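Local atomic coordinates of 2-dehydropantoate 2-reductase, putative (Enterococcus faecalis, PDB entry 2EW2), a protein that probably catalyses the NADPH-dependent reduction of 2-dehydropantoate (ketopantoate) to (R)-pantoate, a step in pantothenate biosynthesis. Residues Glu152-Asp157 against Pro178-Asn183; Val184-Trp189 against Glu236-Asp241. All coordinates share one frame; numbering follows the deposited sequence. Where two conformers were deposited one is given.

Interaction 1: residues Glu152-Asp157 against Pro178-Asn183; sequences ELENID and PSYSSN
With CG anti to the backbone N in both E154 (chi1 -175°) and Y180 (chi1 -178°), the glutamate side chain runs beside the S181 and S182 backbone, while the tyrosine ring lies by the backbone of L153 and E154. Both belong to a parallel strand pair at one border of the large mixed sheet of the Rossmann-type domain. Strands 151-155 and 178-180, joined through helix 161-173, form a beta-alpha-beta unit in which 178-180 is the outermost strand within the chain.

The parallel register rests on two bridges, E152 with S179 and L153 with Y180. L153 supplies both hydrogen bonds: its N donates to S179 O at 3.1 Å, and its O accepts from S181 N at 2.9 Å. The segment axes nevertheless diverge by 37°, and the CA separation grows from E152-S179 to E154-S181.

On the face bearing E152 and S179, E152 CG packs 3.7 Å from S179 OG. The opposite face carries L153 and Y180, whose CD1 atoms are at 4.5 Å; there K161 of helix 161-173 makes a cation-pi contact with the ring.

The extended E154 chain passes alongside S181 O, with CB 3.2 Å from that oxygen. Each carboxylate oxygen has its own partners: OE1 accepts from R185 N and from a water that also donates to S182 O, while a second water donates to OE2. Beyond 178-180 the chain turns, S181 OG accepting from N183 N in an ST turn. The water donating to E154 OE2 also lies 2.7 Å from Y180 OH, linking carboxylate and phenol.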
ATOM      1  N   GLU B 152      13.401   2.832  32.929  1.00 21.39           N
ATOM      2  CA  GLU B 152      13.146   1.403  32.959  1.00 22.48           C
ATOM      3  C   GLU B 152      14.079   0.767  31.920  1.00 21.49           C
ATOM      4  O   GLU B 152      14.274   1.341  30.848  1.00 20.17           O
ATOM      5  CB  GLU B 152      11.676   1.106  32.629  1.00 22.33           C
ATOM      6  CG  GLU B 152      10.665   1.719  33.621  1.00 24.51           C
ATOM      7  CD  GLU B 152       9.219   1.316  33.322  1.00 26.96           C
ATOM      8  OE1 GLU B 152       8.853   1.186  32.126  1.00 32.43           O
ATOM      9  OE2 GLU B 152       8.450   1.100  34.292  1.00 34.32           O
ATOM     10  N   LEU B 153      14.692  -0.371  32.251  1.00 20.20           N
ATOM     11  CA  LEU B 153      15.594  -1.031  31.305  1.00 20.49           C
ATOM     12  C   LEU B 153      15.463  -2.544  31.358  1.00 20.89           C
ATOM     13  O   LEU B 153      14.934  -3.110  32.326  1.00 20.53           O
ATOM     14  CB  LEU B 153      17.054  -0.581  31.488  1.00 20.43           C
ATOM     15  CG  LEU B 153      17.772  -0.928  32.800  1.00 21.24           C
ATOM     16  CD1 LEU B 153      18.444  -2.319  32.736  1.00 20.07           C
ATOM     17  CD2 LEU B 153      18.800   0.137  33.100  1.00 20.93           C
ATOM     18  N   GLU B 154      15.930  -3.192  30.296  1.00 20.55           N
ATOM     19  CA  GLU B 154      15.803  -4.632  30.147  1.00 21.33           C
ATOM     20  C   GLU B 154      16.935  -5.099  29.239  1.00 20.66           C
ATOM     21  O   GLU B 154      17.218  -4.453  28.251  1.00 19.84           O
ATOM     22  CB  GLU B 154      14.440  -4.978  29.503  1.00 21.25           C
ATOM     23  CG  GLU B 154      14.188  -6.463  29.437  1.00 22.64           C
ATOM     24  CD  GLU B 154      12.842  -6.876  28.855  1.00 22.29           C
ATOM     25  OE1 GLU B 154      12.054  -6.036  28.345  1.00 20.69           O
ATOM     26  OE2 GLU B 154      12.576  -8.098  28.918  1.00 26.90           O
ATOM     27  N   ASN B 155      17.596  -6.198  29.601  1.00 20.61           N
ATOM     28  CA  ASN B 155      18.523  -6.897  28.693  1.00 20.64           C
ATOM     29  C   ASN B 155      17.728  -7.586  27.600  1.00 20.49           C
ATOM     30  O   ASN B 155      16.674  -8.166  27.869  1.00 20.35           O
ATOM     31  CB  ASN B 155      19.347  -7.961  29.432  1.00 20.36           C
ATOM     32  CG  ASN B 155      18.483  -8.895  30.263  1.00 21.33           C
ATOM     33  OD1 ASN B 155      18.473 -10.112  30.059  1.00 23.44           O
ATOM     34  ND2 ASN B 155      17.741  -8.322  31.200  1.00 18.08           N
ATOM     35  N   ILE B 156      18.237  -7.530  26.377  1.00 20.31           N
ATOM     36  CA  ILE B 156      17.584  -8.198  25.267  1.00 21.31           C
ATOM     37  C   ILE B 156      17.894  -9.688  25.255  1.00 21.17           C
ATOM     38  O   ILE B 156      17.027 -10.494  24.925  1.00 21.77           O
ATOM     39  CB  ILE B 156      17.982  -7.555  23.917  1.00 21.21           C
ATOM     40  CG1 ILE B 156      17.471  -6.106  23.886  1.00 21.08           C
ATOM     41  CG2 ILE B 156      17.460  -8.414  22.730  1.00 23.11           C
ATOM     42  CD1 ILE B 156      17.760  -5.365  22.587  1.00 22.85           C
ATOM     43  N   ASP B 157      19.129 -10.035  25.616  1.00 20.74           N
ATOM     44  CA  ASP B 157      19.622 -11.417  25.618  1.00 20.29           C
ATOM     45  C   ASP B 157      19.655 -11.934  27.066  1.00 19.68           C
ATOM     46  O   ASP B 157      20.064 -11.202  27.957  1.00 19.43           O
ATOM     47  CB  ASP B 157      21.036 -11.434  25.024  1.00 20.00           C
ATOM     48  CG  ASP B 157      21.574 -12.834  24.829  1.00 22.04           C
ATOM     49  OD1 ASP B 157      22.028 -13.441  25.828  1.00 21.33           O
ATOM     50  OD2 ASP B 157      21.561 -13.321  23.673  1.00 22.66           O
ATOM     51  N   PRO B 178      16.172   4.222  38.496  1.00 23.05           N
ATOM     52  CA  PRO B 178      16.060   3.097  37.570  1.00 22.51           C
ATOM     53  C   PRO B 178      15.192   1.976  38.109  1.00 22.81           C
ATOM     54  O   PRO B 178      15.026   1.850  39.326  1.00 23.17           O
ATOM     55  CB  PRO B 178      17.494   2.597  37.492  1.00 22.65           C
ATOM     56  CG  PRO B 178      18.005   2.823  38.866  1.00 22.54           C
ATOM     57  CD  PRO B 178      17.459   4.189  39.220  1.00 22.49           C
ATOM     58  N   SER B 179      14.650   1.161  37.211  1.00 22.27           N
ATOM     59  CA  SER B 179      14.097  -0.110  37.593  1.00 22.58           C
ATOM     60  C   SER B 179      14.327  -1.115  36.471  1.00 22.22           C
ATOM     61  O   SER B 179      14.372  -0.748  35.298  1.00 21.78           O
ATOM     62  CB  SER B 179      12.601   0.005  37.907  1.00 22.96           C
ATOM     63  OG  SER B 179      11.840   0.178  36.735  1.00 25.78           O
ATOM     64  N   TYR B 180      14.476  -2.379  36.837  1.00 21.33           N
ATOM     65  CA  TYR B 180      14.531  -3.439  35.846  1.00 21.25           C
ATOM     66  C   TYR B 180      13.091  -3.725  35.479  1.00 21.68           C
ATOM     67  O   TYR B 180      12.240  -3.842  36.372  1.00 21.39           O
ATOM     68  CB  TYR B 180      15.179  -4.701  36.428  1.00 21.48           C
ATOM     69  CG  TYR B 180      15.290  -5.801  35.402  1.00 21.17           C
ATOM     70  CD1 TYR B 180      16.380  -5.848  34.531  1.00 21.87           C
ATOM     71  CD2 TYR B 180      14.284  -6.774  35.273  1.00 21.59           C
ATOM     72  CE1 TYR B 180      16.479  -6.843  33.553  1.00 21.90           C
ATOM     73  CE2 TYR B 180      14.373  -7.781  34.294  1.00 22.38           C
ATOM     74  CZ  TYR B 180      15.479  -7.797  33.445  1.00 22.17           C
ATOM     75  OH  TYR B 180      15.597  -8.781  32.488  1.00 23.03           O
ATOM     76  N   SER B 181      12.796  -3.813  34.186  1.00 21.44           N
ATOM     77  CA  SER B 181      11.439  -4.134  33.766  1.00 22.31           C
ATOM     78  C   SER B 181      11.443  -5.148  32.638  1.00 22.73           C
ATOM     79  O   SER B 181      12.069  -4.935  31.588  1.00 22.87           O
ATOM     80  CB  SER B 181      10.670  -2.875  33.337  1.00 22.61           C
ATOM     81  OG  SER B 181       9.408  -3.219  32.739  1.00 24.42           O
ATOM     82  N   SER B 182      10.715  -6.236  32.839  1.00 22.63           N
ATOM     83  CA  SER B 182      10.525  -7.222  31.788  1.00 23.84           C
ATOM     84  C   SER B 182       9.387  -6.845  30.806  1.00 23.62           C
ATOM     85  O   SER B 182       8.903  -7.701  30.041  1.00 23.87           O
ATOM     86  CB  SER B 182      10.260  -8.590  32.409  1.00 24.42           C
ATOM     87  OG  SER B 182       9.046  -8.533  33.144  1.00 28.30           O
ATOM     88  N   ASN B 183       8.943  -5.587  30.823  0.70 23.37           N
ATOM     89  CA  ASN B 183       7.929  -5.148  29.865  0.70 23.53           C
ATOM     90  C   ASN B 183       8.460  -4.122  28.872  0.70 22.71           C
ATOM     91  O   ASN B 183       7.715  -3.670  28.011  0.70 22.64           O
ATOM     92  CB  ASN B 183       6.651  -4.616  30.557  0.70 24.11           C
ATOM     93  CG  ASN B 183       5.432  -4.577  29.604  0.70 26.47           C
ATOM     94  OD1 ASN B 183       5.113  -5.571  28.942  0.70 27.69           O
ATOM     95  ND2 ASN B 183       4.760  -3.427  29.535  0.70 27.74           N
TER
HETATM   96  O   HOH W   1       8.046  -0.913  30.591  1.00 48.65           O
HETATM   97  O   HOH W   2       9.346  -7.084  27.347  1.00 24.11           O
HETATM   98  O   HOH W   3      13.389  -9.445  31.015  1.00 32.91           O

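Interaction 2: residues Val184-Trp189 against Glu236-Asp241; sequences VRYSIW and EAIYLD
The first turns of helix 184-195 face an irregular backbone run, 236-241, that leaves helix 218-235 through a Schellman motif with A237 at positive phi (69°) and reaches the next helix at D241, its N-cap; the closest CA pair is Y186 and I238. The start of helix 184-195 thus packs on the loop between helices 218-235 and 242-252, in the C-terminal domain of the family.

I238 fills the middle. Its CG2, anti to the backbone N, reaches both Y186 CD1 and W189 CD1, while CD1 lies over one face of the R185 guanidinium, 3.8 Å above the plane. L240 CD2 makes a CH-pi contact with the Y186 ring, 4.2 Å from the centroid and 24° off the normal, and also touches W189 CB.

Polar bonds flank this apolar patch. The R185 chain bends at chi3 (57°), which turns NE. Its NH2 donates to E236 O at 2.8 Å, the oxygen lying in the guanidinium plane. The same NH2 and W189 NE1 both donate to a water that in turn donates to E236 OE1; that oxygen sits at the edge of the indole, 3.5 Å from CZ2. At the other end of the loop, D241 N donates to Y186 OH at 3.0 Å, and D241 OD1 caps E244 N.

R185 and E236 are therefore coupled through a backbone carbonyl and a shared water, NH2 and OE1 remaining 4.7 Å apart. E236 OE2 instead makes its salt bridge to K288 and bonds Y292, so any R185-E236 attraction is probably weaker and longer-range.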
ATOM      1  N   VAL B 184       9.745  -3.765  28.982  1.00 22.08           N
ATOM      2  CA  VAL B 184      10.326  -2.706  28.139  1.00 20.70           C
ATOM      3  C   VAL B 184      10.236  -3.038  26.636  1.00 20.77           C
ATOM      4  O   VAL B 184       9.737  -2.239  25.838  1.00 21.40           O
ATOM      5  CB  VAL B 184      11.787  -2.388  28.529  1.00 20.82           C
ATOM      6  CG1 VAL B 184      12.371  -1.318  27.586  1.00 19.30           C
ATOM      7  CG2 VAL B 184      11.846  -1.913  29.955  1.00 18.85           C
ATOM      8  N   ARG B 185      10.721  -4.213  26.264  1.00 20.27           N
ATOM      9  CA  ARG B 185      10.703  -4.664  24.868  1.00 20.39           C
ATOM     10  C   ARG B 185       9.268  -4.760  24.360  1.00 20.46           C
ATOM     11  O   ARG B 185       8.984  -4.295  23.274  1.00 20.50           O
ATOM     12  CB  ARG B 185      11.457  -5.993  24.723  1.00 19.69           C
ATOM     13  CG  ARG B 185      12.967  -5.829  25.012  1.00 20.78           C
ATOM     14  CD  ARG B 185      13.741  -7.143  25.006  1.00 21.20           C
ATOM     15  NE  ARG B 185      13.572  -7.827  23.733  1.00 23.45           N
ATOM     16  CZ  ARG B 185      13.222  -9.103  23.612  1.00 25.66           C
ATOM     17  NH1 ARG B 185      13.093  -9.856  24.698  1.00 24.45           N
ATOM     18  NH2 ARG B 185      13.054  -9.637  22.403  1.00 24.98           N
ATOM     19  N   TYR B 186       8.374  -5.317  25.182  1.00 20.95           N
ATOM     20  CA  TYR B 186       6.949  -5.410  24.855  1.00 21.43           C
ATOM     21  C   TYR B 186       6.322  -4.035  24.607  1.00 21.32           C
ATOM     22  O   TYR B 186       5.620  -3.835  23.606  1.00 21.07           O
ATOM     23  CB  TYR B 186       6.167  -6.186  25.946  1.00 21.87           C
ATOM     24  CG  TYR B 186       4.722  -6.424  25.552  1.00 23.53           C
ATOM     25  CD1 TYR B 186       4.339  -7.603  24.930  1.00 22.87           C
ATOM     26  CD2 TYR B 186       3.748  -5.434  25.752  1.00 23.88           C
ATOM     27  CE1 TYR B 186       3.011  -7.811  24.535  1.00 24.68           C
ATOM     28  CE2 TYR B 186       2.422  -5.630  25.356  1.00 24.42           C
ATOM     29  CZ  TYR B 186       2.057  -6.812  24.742  1.00 23.89           C
ATOM     30  OH  TYR B 186       0.727  -7.002  24.343  1.00 24.33           O
ATOM     31  N   SER B 187       6.585  -3.072  25.496  1.00 21.44           N
ATOM     32  CA  SER B 187       5.986  -1.752  25.348  1.00 21.56           C
ATOM     33  C   SER B 187       6.477  -1.042  24.089  1.00 21.11           C
ATOM     34  O   SER B 187       5.702  -0.354  23.414  1.00 20.93           O
ATOM     35  CB  SER B 187       6.227  -0.889  26.591  1.00 21.91           C
ATOM     36  OG  SER B 187       7.529  -0.357  26.543  1.00 25.72           O
ATOM     37  N   ILE B 188       7.757  -1.214  23.771  1.00 20.17           N
ATOM     38  CA  ILE B 188       8.322  -0.670  22.543  1.00 20.08           C
ATOM     39  C   ILE B 188       7.669  -1.259  21.272  1.00 19.94           C
ATOM     40  O   ILE B 188       7.362  -0.523  20.312  1.00 20.35           O
ATOM     41  CB  ILE B 188       9.859  -0.841  22.535  1.00 19.94           C
ATOM     42  CG1 ILE B 188      10.488   0.106  23.566  1.00 19.88           C
ATOM     43  CG2 ILE B 188      10.459  -0.683  21.109  1.00 18.79           C
ATOM     44  CD1 ILE B 188      11.911  -0.253  23.928  1.00 19.06           C
ATOM     45  N   TRP B 189       7.470  -2.570  21.272  1.00 20.08           N
ATOM     46  CA  TRP B 189       6.794  -3.255  20.167  1.00 20.28           C
ATOM     47  C   TRP B 189       5.336  -2.822  20.056  1.00 20.62           C
ATOM     48  O   TRP B 189       4.842  -2.573  18.955  1.00 20.73           O
ATOM     49  CB  TRP B 189       6.850  -4.767  20.356  1.00 19.52           C
ATOM     50  CG  TRP B 189       8.019  -5.421  19.698  1.00 19.52           C
ATOM     51  CD1 TRP B 189       9.160  -5.904  20.310  1.00 19.99           C
ATOM     52  CD2 TRP B 189       8.176  -5.663  18.299  1.00 19.94           C
ATOM     53  NE1 TRP B 189      10.009  -6.438  19.364  1.00 19.46           N
ATOM     54  CE2 TRP B 189       9.427  -6.312  18.123  1.00 18.87           C
ATOM     55  CE3 TRP B 189       7.376  -5.400  17.167  1.00 19.19           C
ATOM     56  CZ2 TRP B 189       9.900  -6.705  16.858  1.00 18.94           C
ATOM     57  CZ3 TRP B 189       7.854  -5.792  15.900  1.00 19.75           C
ATOM     58  CH2 TRP B 189       9.108  -6.436  15.763  1.00 18.73           C
ATOM     59  N   GLU B 236      11.144 -12.912  18.005  1.00 21.39           N
ATOM     60  CA  GLU B 236      12.033 -12.353  19.017  1.00 21.60           C
ATOM     61  C   GLU B 236      11.446 -12.583  20.411  1.00 21.00           C
ATOM     62  O   GLU B 236      11.857 -11.947  21.378  1.00 20.76           O
ATOM     63  CB  GLU B 236      12.222 -10.858  18.744  1.00 21.05           C
ATOM     64  CG  GLU B 236      12.847 -10.592  17.362  1.00 22.21           C
ATOM     65  CD  GLU B 236      13.267  -9.144  17.148  1.00 22.62           C
ATOM     66  OE1 GLU B 236      12.860  -8.285  17.950  1.00 23.24           O
ATOM     67  OE2 GLU B 236      14.018  -8.874  16.171  1.00 24.91           O
ATOM     68  N   ALA B 237      10.454 -13.473  20.496  1.00 20.60           N
ATOM     69  CA  ALA B 237       9.932 -13.917  21.782  1.00 20.47           C
ATOM     70  C   ALA B 237       9.181 -12.803  22.489  1.00 20.55           C
ATOM     71  O   ALA B 237       9.237 -12.669  23.719  1.00 20.37           O
ATOM     72  CB  ALA B 237      11.075 -14.472  22.674  1.00 21.56           C
ATOM     73  N   ILE B 238       8.467 -12.002  21.695  1.00 20.10           N
ATOM     74  CA  ILE B 238       7.585 -10.972  22.218  1.00 19.46           C
ATOM     75  C   ILE B 238       6.197 -11.316  21.641  1.00 20.17           C
ATOM     76  O   ILE B 238       6.053 -11.505  20.435  1.00 19.07           O
ATOM     77  CB  ILE B 238       8.050  -9.551  21.810  1.00 19.01           C
ATOM     78  CG1 ILE B 238       9.394  -9.183  22.480  1.00 18.86           C
ATOM     79  CG2 ILE B 238       6.987  -8.500  22.162  1.00 17.73           C
ATOM     80  CD1 ILE B 238       9.352  -9.121  24.067  1.00 18.23           C
ATOM     81  N   TYR B 239       5.204 -11.431  22.519  1.00 20.94           N
ATOM     82  CA  TYR B 239       3.902 -11.990  22.146  1.00 22.36           C
ATOM     83  C   TYR B 239       2.835 -10.915  22.285  1.00 22.44           C
ATOM     84  O   TYR B 239       2.267 -10.725  23.360  1.00 22.43           O
ATOM     85  CB  TYR B 239       3.596 -13.249  22.987  1.00 23.45           C
ATOM     86  CG  TYR B 239       4.765 -14.206  22.951  1.00 24.30           C
ATOM     87  CD1 TYR B 239       5.639 -14.314  24.030  1.00 26.87           C
ATOM     88  CD2 TYR B 239       5.040 -14.943  21.809  1.00 27.04           C
ATOM     89  CE1 TYR B 239       6.756 -15.169  23.977  1.00 26.52           C
ATOM     90  CE2 TYR B 239       6.144 -15.788  21.745  1.00 27.68           C
ATOM     91  CZ  TYR B 239       6.991 -15.888  22.833  1.00 26.82           C
ATOM     92  OH  TYR B 239       8.073 -16.722  22.758  1.00 28.11           O
ATOM     93  N   LEU B 240       2.594 -10.192  21.196  1.00 22.66           N
ATOM     94  CA  LEU B 240       1.701  -9.041  21.231  1.00 22.94           C
ATOM     95  C   LEU B 240       0.254  -9.480  21.393  1.00 23.10           C
ATOM     96  O   LEU B 240      -0.203 -10.426  20.747  1.00 22.22           O
ATOM     97  CB  LEU B 240       1.841  -8.176  19.968  1.00 22.88           C
ATOM     98  CG  LEU B 240       3.086  -7.313  19.731  1.00 23.76           C
ATOM     99  CD1 LEU B 240       2.922  -6.512  18.431  1.00 23.39           C
ATOM    100  CD2 LEU B 240       3.374  -6.382  20.920  1.00 24.51           C
ATOM    101  N   ASP B 241      -0.460  -8.782  22.264  1.00 23.19           N
ATOM    102  CA  ASP B 241      -1.893  -8.988  22.396  1.00 24.06           C
ATOM    103  C   ASP B 241      -2.596  -8.184  21.286  1.00 23.32           C
ATOM    104  O   ASP B 241      -2.792  -6.966  21.394  1.00 23.42           O
ATOM    105  CB  ASP B 241      -2.361  -8.590  23.792  1.00 24.29           C
ATOM    106  CG  ASP B 241      -3.812  -8.953  24.052  1.00 27.22           C
ATOM    107  OD1 ASP B 241      -4.569  -9.238  23.103  1.00 29.01           O
ATOM    108  OD2 ASP B 241      -4.205  -8.925  25.231  1.00 32.09           O
TER
HETATM  109  O   HOH W   4      12.249  -7.838  20.449  1.00 28.32           O
HETATM  110  O   HOH W   5      11.550 -12.339  25.240  1.00 35.74           O

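Overall arrangement
Interaction 1 closes in sequence before interaction 2 opens, and helix 184-195 follows directly on strand 178-180, so the pair spans the passage from the Rossmann-type sheet into the helical C-terminal domain. Their centres are about 12 Å apart, with E154 tying them together and V184 CG2 packing on L153 C. Both are partly buried: L153, E154 and N155 lie inside in interaction 1 while S182 and N183 are exposed; in interaction 2, W189 and I238 are buried, Y239 and D241 exposed. Both use water bridges. The difference lies in strand pairing at a sheet border for 152-157/178-183, against aromatic and aliphatic packing framed by side-chain-to-backbone hydrogen bonds for 184-189/236-241.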